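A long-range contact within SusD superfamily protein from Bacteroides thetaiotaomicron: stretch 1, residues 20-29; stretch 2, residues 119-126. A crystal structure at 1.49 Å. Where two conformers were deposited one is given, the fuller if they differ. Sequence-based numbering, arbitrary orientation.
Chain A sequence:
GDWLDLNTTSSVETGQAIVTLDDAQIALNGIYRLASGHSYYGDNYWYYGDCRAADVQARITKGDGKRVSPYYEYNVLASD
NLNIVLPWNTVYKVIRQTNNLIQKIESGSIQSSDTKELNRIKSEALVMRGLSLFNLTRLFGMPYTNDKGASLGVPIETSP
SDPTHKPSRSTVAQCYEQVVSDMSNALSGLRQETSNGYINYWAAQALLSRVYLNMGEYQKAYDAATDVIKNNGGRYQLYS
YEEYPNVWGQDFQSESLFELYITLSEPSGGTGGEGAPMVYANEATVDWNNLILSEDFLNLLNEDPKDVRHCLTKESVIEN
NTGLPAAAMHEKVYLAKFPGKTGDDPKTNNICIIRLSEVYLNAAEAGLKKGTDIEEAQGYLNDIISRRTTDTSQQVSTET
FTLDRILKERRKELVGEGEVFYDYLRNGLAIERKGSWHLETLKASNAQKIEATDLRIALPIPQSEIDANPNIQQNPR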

ATOM      1  N   THR A  20      -4.317 -33.057   3.885  1.00 12.79           N
ATOM      2  CA  THR A  20      -3.418 -33.279   2.751  1.00 11.27           C
ATOM      3  C   THR A  20      -2.659 -32.013   2.377  1.00  9.94           C
ATOM      4  O   THR A  20      -3.027 -30.927   2.798  1.00  9.29           O
ATOM      5  CB  THR A  20      -4.181 -33.769   1.505  1.00 11.60           C
ATOM      6  OG1 THR A  20      -5.016 -32.709   1.019  1.00 10.72           O
ATOM      7  CG2 THR A  20      -5.027 -35.021   1.822  1.00 11.14           C
ATOM      8  N   LEU A  21      -1.599 -32.171   1.575  1.00  8.82           N
ATOM      9  CA  LEU A  21      -0.879 -31.048   1.018  1.00  8.31           C
ATOM     10  C   LEU A  21      -1.846 -30.125   0.274  1.00  7.60           C
ATOM     11  O   LEU A  21      -1.779 -28.899   0.406  1.00  8.33           O
ATOM     12  CB  LEU A  21       0.222 -31.532   0.083  1.00  8.10           C
ATOM     13  CG  LEU A  21       1.080 -30.448  -0.566  1.00  9.17           C
ATOM     14  CD1 LEU A  21       1.937 -29.668   0.452  1.00  9.33           C
ATOM     15  CD2 LEU A  21       1.969 -31.112  -1.593  1.00 10.93           C
ATOM     16  N   ASP A  22      -2.766 -30.711  -0.508  1.00  8.64           N
ATOM     17  CA  ASP A  22      -3.705 -29.865  -1.256  0.50  8.85           C
ATOM     18  C   ASP A  22      -4.608 -29.080  -0.306  1.00  8.71           C
ATOM     19  O   ASP A  22      -4.890 -27.927  -0.577  1.00  7.86           O
ATOM     20  CB  ASP A  22      -4.545 -30.626  -2.290  0.50  9.53           C
ATOM     21  CG  ASP A  22      -5.262 -29.677  -3.266  0.50 10.93           C
ATOM     22  OD1 ASP A  22      -4.577 -28.870  -3.936  0.50 14.06           O
ATOM     23  OD2 ASP A  22      -6.505 -29.712  -3.345  0.50 12.59           O
ATOM     24  N   ASP A  23      -5.037 -29.695   0.800  1.00  8.40           N
ATOM     25  CA  ASP A  23      -5.806 -28.965   1.825  1.00  9.12           C
ATOM     26  C   ASP A  23      -5.016 -27.779   2.389  1.00  8.09           C
ATOM     27  O   ASP A  23      -5.558 -26.709   2.610  1.00  8.07           O
ATOM     28  CB  ASP A  23      -6.195 -29.892   2.983  1.00  9.17           C
ATOM     29  CG  ASP A  23      -7.190 -30.989   2.582  1.00 11.36           C
ATOM     30  OD1 ASP A  23      -7.966 -30.806   1.604  1.00 12.96           O
ATOM     31  OD2 ASP A  23      -7.179 -32.040   3.261  1.00 13.40           O
ATOM     32  N   ALA A  24      -3.720 -27.968   2.617  1.00  6.96           N
ATOM     33  CA  ALA A  24      -2.876 -26.863   3.057  1.00  6.21           C
ATOM     34  C   ALA A  24      -2.794 -25.726   2.029  1.00  5.57           C
ATOM     35  O   ALA A  24      -2.858 -24.556   2.371  1.00  6.01           O
ATOM     36  CB  ALA A  24      -1.483 -27.383   3.376  1.00  5.67           C
ATOM     37  N   GLN A  25      -2.646 -26.100   0.758  1.00  5.78           N
ATOM     38  CA  GLN A  25      -2.659 -25.102  -0.304  1.00  5.27           C
ATOM     39  C   GLN A  25      -3.996 -24.339  -0.379  1.00  6.26           C
ATOM     40  O   GLN A  25      -4.015 -23.143  -0.596  1.00  6.89           O
ATOM     41  CB  GLN A  25      -2.363 -25.710  -1.669  1.00  6.09           C
ATOM     42  CG  GLN A  25      -2.284 -24.680  -2.796  1.00  6.33           C
ATOM     43  CD  GLN A  25      -1.151 -23.702  -2.618  1.00  9.59           C
ATOM     44  OE1 GLN A  25      -0.010 -24.132  -2.401  1.00 14.80           O
ATOM     45  NE2 GLN A  25      -1.411 -22.438  -2.754  1.00  8.05           N
ATOM     46  N   ILE A  26      -5.095 -25.076  -0.251  1.00  7.15           N
ATOM     47  CA  ILE A  26      -6.426 -24.454  -0.226  1.00  7.74           C
ATOM     48  C   ILE A  26      -6.540 -23.459   0.939  1.00  7.39           C
ATOM     49  O   ILE A  26      -7.030 -22.343   0.756  1.00  7.81           O
ATOM     50  CB  ILE A  26      -7.542 -25.506  -0.160  1.00  7.81           C
ATOM     51  CG1 ILE A  26      -7.617 -26.261  -1.488  1.00  9.55           C
ATOM     52  CG2 ILE A  26      -8.893 -24.831   0.182  1.00  7.66           C
ATOM     53  CD1 ILE A  26      -8.550 -27.460  -1.466  1.00 12.55           C
ATOM     54  N   ALA A  27      -6.032 -23.828   2.123  1.00  6.52           N
ATOM     55  CA  ALA A  27      -5.981 -22.875   3.229  1.00  7.37           C
ATOM     56  C   ALA A  27      -5.191 -21.618   2.895  1.00  6.13           C
ATOM     57  O   ALA A  27      -5.630 -20.524   3.183  1.00  7.17           O
ATOM     58  CB  ALA A  27      -5.422 -23.539   4.537  1.00  7.35           C
ATOM     59  N   LEU A  28      -4.020 -21.788   2.293  1.00  5.83           N
ATOM     60  CA  LEU A  28      -3.217 -20.639   1.889  1.00  5.78           C
ATOM     61  C   LEU A  28      -3.962 -19.797   0.837  1.00  6.16           C
ATOM     62  O   LEU A  28      -3.968 -18.575   0.909  1.00  6.47           O
ATOM     63  CB  LEU A  28      -1.878 -21.120   1.360  1.00  5.37           C
ATOM     64  CG  LEU A  28      -0.913 -20.037   0.865  1.00  5.26           C
ATOM     65  CD1 LEU A  28      -0.617 -18.971   1.967  1.00  7.82           C
ATOM     66  CD2 LEU A  28       0.352 -20.673   0.282  1.00  5.52           C
ATOM     67  N   ASN A  29      -4.588 -20.473  -0.128  1.00  6.72           N
ATOM     68  CA  ASN A  29      -5.369 -19.722  -1.121  1.00  7.28           C
ATOM     69  C   ASN A  29      -6.423 -18.874  -0.434  1.00  6.56           C
ATOM     70  O   ASN A  29      -6.682 -17.752  -0.851  1.00  6.53           O
ATOM     71  CB  ASN A  29      -6.040 -20.652  -2.121  1.00  7.70           C
ATOM     72  CG  ASN A  29      -5.043 -21.356  -3.042  1.00  8.33           C
ATOM     73  OD1 ASN A  29      -3.897 -20.960  -3.148  1.00  9.96           O
ATOM     74  ND2 ASN A  29      -5.509 -22.353  -3.735  1.00  9.67           N
ATOM     75  N   ASN A 119       7.169 -26.412   3.021  1.00  5.33           N
ATOM     76  CA  ASN A 119       7.965 -25.268   3.391  0.60  5.53           C
ATOM     77  C   ASN A 119       7.645 -24.021   2.574  1.00  5.61           C
ATOM     78  O   ASN A 119       7.674 -22.900   3.074  1.00  6.04           O
ATOM     79  CB  ASN A 119       9.437 -25.599   3.268  0.60  5.78           C
ATOM     80  CG  ASN A 119      10.273 -24.699   4.093  0.60  6.95           C
ATOM     81  OD1 ASN A 119       9.987 -24.504   5.271  0.60  8.91           O
ATOM     82  ND2 ASN A 119      11.311 -24.129   3.494  0.60 11.66           N
ATOM     83  N   ARG A 120       7.285 -24.218   1.307  1.00  5.05           N
ATOM     84  CA  ARG A 120       6.875 -23.085   0.486  1.00  5.65           C
ATOM     85  C   ARG A 120       5.579 -22.464   1.009  1.00  4.81           C
ATOM     86  O   ARG A 120       5.456 -21.260   1.165  1.00  4.59           O
ATOM     87  CB  ARG A 120       6.670 -23.550  -0.975  1.00  6.66           C
ATOM     88  CG  ARG A 120       6.182 -22.427  -1.855  1.00  6.28           C
ATOM     89  CD  ARG A 120       5.758 -22.834  -3.256  1.00  7.43           C
ATOM     90  NE  ARG A 120       4.739 -23.879  -3.252  1.00  6.63           N
ATOM     91  CZ  ARG A 120       3.434 -23.695  -3.035  1.00  8.67           C
ATOM     92  NH1 ARG A 120       2.937 -22.492  -2.753  1.00  8.72           N
ATOM     93  NH2 ARG A 120       2.622 -24.762  -3.070  1.00  8.92           N
ATOM     94  N   ILE A 121       4.600 -23.330   1.279  1.00  5.14           N
ATOM     95  CA  ILE A 121       3.329 -22.870   1.830  1.00  4.56           C
ATOM     96  C   ILE A 121       3.551 -22.152   3.159  1.00  4.72           C
ATOM     97  O   ILE A 121       3.028 -21.091   3.378  1.00  4.49           O
ATOM     98  CB  ILE A 121       2.354 -24.026   1.992  1.00  3.86           C
ATOM     99  CG1 ILE A 121       1.951 -24.537   0.603  1.00  3.57           C
ATOM    100  CG2 ILE A 121       1.121 -23.613   2.825  1.00  5.85           C
ATOM    101  CD1 ILE A 121       1.253 -25.883   0.617  1.00  4.93           C
ATOM    102  N   LYS A 122       4.389 -22.742   4.013  1.00  4.22           N
ATOM    103  CA  LYS A 122       4.721 -22.089   5.296  1.00  5.32           C
ATOM    104  C   LYS A 122       5.371 -20.724   5.089  1.00  4.76           C
ATOM    105  O   LYS A 122       5.041 -19.749   5.776  1.00  5.54           O
ATOM    106  CB  LYS A 122       5.662 -22.989   6.068  1.00  6.00           C
ATOM    107  CG  LYS A 122       6.153 -22.451   7.412  1.00  7.61           C
ATOM    108  CD  LYS A 122       7.176 -23.404   8.012  1.00  9.82           C
ATOM    109  CE  LYS A 122       7.865 -22.795   9.183  1.00 10.30           C
ATOM    110  NZ  LYS A 122       8.973 -23.690   9.628  1.00  9.70           N
ATOM    111  N   SER A 123       6.291 -20.658   4.138  1.00  4.95           N
ATOM    112  CA  SER A 123       6.998 -19.419   3.874  1.00  5.40           C
ATOM    113  C   SER A 123       6.101 -18.310   3.339  1.00  5.98           C
ATOM    114  O   SER A 123       6.215 -17.148   3.725  1.00  6.64           O
ATOM    115  CB  SER A 123       8.136 -19.665   2.897  1.00  5.76           C
ATOM    116  OG  SER A 123       9.104 -20.505   3.509  1.00  7.18           O
ATOM    117  N   GLU A 124       5.210 -18.657   2.412  1.00  5.59           N
ATOM    118  CA  GLU A 124       4.224 -17.700   1.955  1.00  6.46           C
ATOM    119  C   GLU A 124       3.306 -17.204   3.082  1.00  5.74           C
ATOM    120  O   GLU A 124       3.020 -16.014   3.185  1.00  6.59           O
ATOM    121  CB  GLU A 124       3.415 -18.304   0.804  1.00  6.31           C
ATOM    122  CG  GLU A 124       4.264 -18.528  -0.454  1.00  5.55           C
ATOM    123  CD  GLU A 124       3.488 -19.084  -1.627  1.00  7.49           C
ATOM    124  OE1 GLU A 124       2.323 -18.668  -1.811  1.00  7.27           O
ATOM    125  OE2 GLU A 124       4.057 -19.915  -2.365  1.00  6.71           O
ATOM    126  N   ALA A 125       2.869 -18.129   3.937  1.00  5.00           N
ATOM    127  CA  ALA A 125       2.093 -17.742   5.119  1.00  4.75           C
ATOM    128  C   ALA A 125       2.886 -16.771   6.024  1.00  4.98           C
ATOM    129  O   ALA A 125       2.328 -15.834   6.567  1.00  5.33           O
ATOM    130  CB  ALA A 125       1.667 -18.996   5.907  1.00  4.64           C
ATOM    131  N   LEU A 126       4.175 -17.033   6.200  1.00  5.54           N
ATOM    132  CA  LEU A 126       5.039 -16.177   7.008  1.00  5.12           C
ATOM    133  C   LEU A 126       5.136 -14.791   6.441  1.00  5.20           C
ATOM    134  O   LEU A 126       5.037 -13.805   7.178  1.00  6.71           O
ATOM    135  CB  LEU A 126       6.449 -16.792   7.168  1.00  5.85           C
ATOM    136  CG  LEU A 126       6.642 -17.850   8.271  1.00  6.48           C
ATOM    137  CD1 LEU A 126       7.996 -18.557   8.087  1.00  5.12           C
ATOM    138  CD2 LEU A 126       6.491 -17.194   9.693  1.00  5.87           C
TER
HETATM  139  O   HOH W   1       0.681 -20.369  -3.250  1.00  9.37           O

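Two helical segments, residues 21-29 and 119-126, run side by side in nearly the same direction, their axes inclined by 16° and 10.3 Å apart at closest approach. The contact has an apolar seam flanked by a polar cluster, and the polar groups largely satisfy one another.

The seam is built by two reciprocal knobs. Ile 121 points toward the first helix and sits among Leu 21, Ala 24, Gln 25 and Leu 28; its CD1 lies 3.8 Å from Leu 21 CD1 and 4.2 Å from Ala 24 CB. A branched side chain fills such a hole well, and the small methyl of Ala 24 lets Ile 121 lie close to the backbone, with Ile 121 CG2 4.1 Å from Ala 24 O. In return Leu 28 enters the hole formed by Arg 120, Ile 121, Glu 124 and Ala 125, bringing its CD2 to 4.0 Å from Ile 121 CG2 and its CD1 to 4.1 Å from Ala 125 N. That nitrogen is already committed to Ile 121 O within its own helix, so the leucine methyl leaves no donor unpaired.

Beside this seam, Gln 25 supplies both an acceptor and a donor. Its CA-to-CB bond points sideways, yet the long side chain carries the amide to the second helix. There Gln 25 OE1 accepts from Arg 120 NH2 at 2.8 Å, a nearly straight bond of 167° at the edge of the guanidinium, and takes a weak second bond from Arg 120 NH1 at 3.4 Å. The other half of the amide is used as well: Gln 25 NE2 donates to Asn 29 OD1, one turn later, at 2.9 Å, and to water 1 at 3.0 Å.

Arg 120 is buried, so its charge needs compensation. Glu 124, one turn along the same helix, provides it through a salt bridge from Arg 120 NH1 to Glu 124 OE2 at 2.8 Å. The other carboxylate oxygen, Glu 124 OE1, accepts from water 1 at 2.8 Å and is also bonded elsewhere in the structure. Water 1 thus links Gln 25 NE2 to Glu 124 OE1 across the helices, and receives a weak bond from Arg 120 NH1 at 3.1 Å.

Away from the interface, Thr 20 caps the first helix: its OG1 accepts from Asp 23 N at 3.0 Å, while Thr 20 N donates to Asp 23 OD2 at 3.1 Å. This reciprocal pair occupies an amide that has no preceding helical turn to bond to.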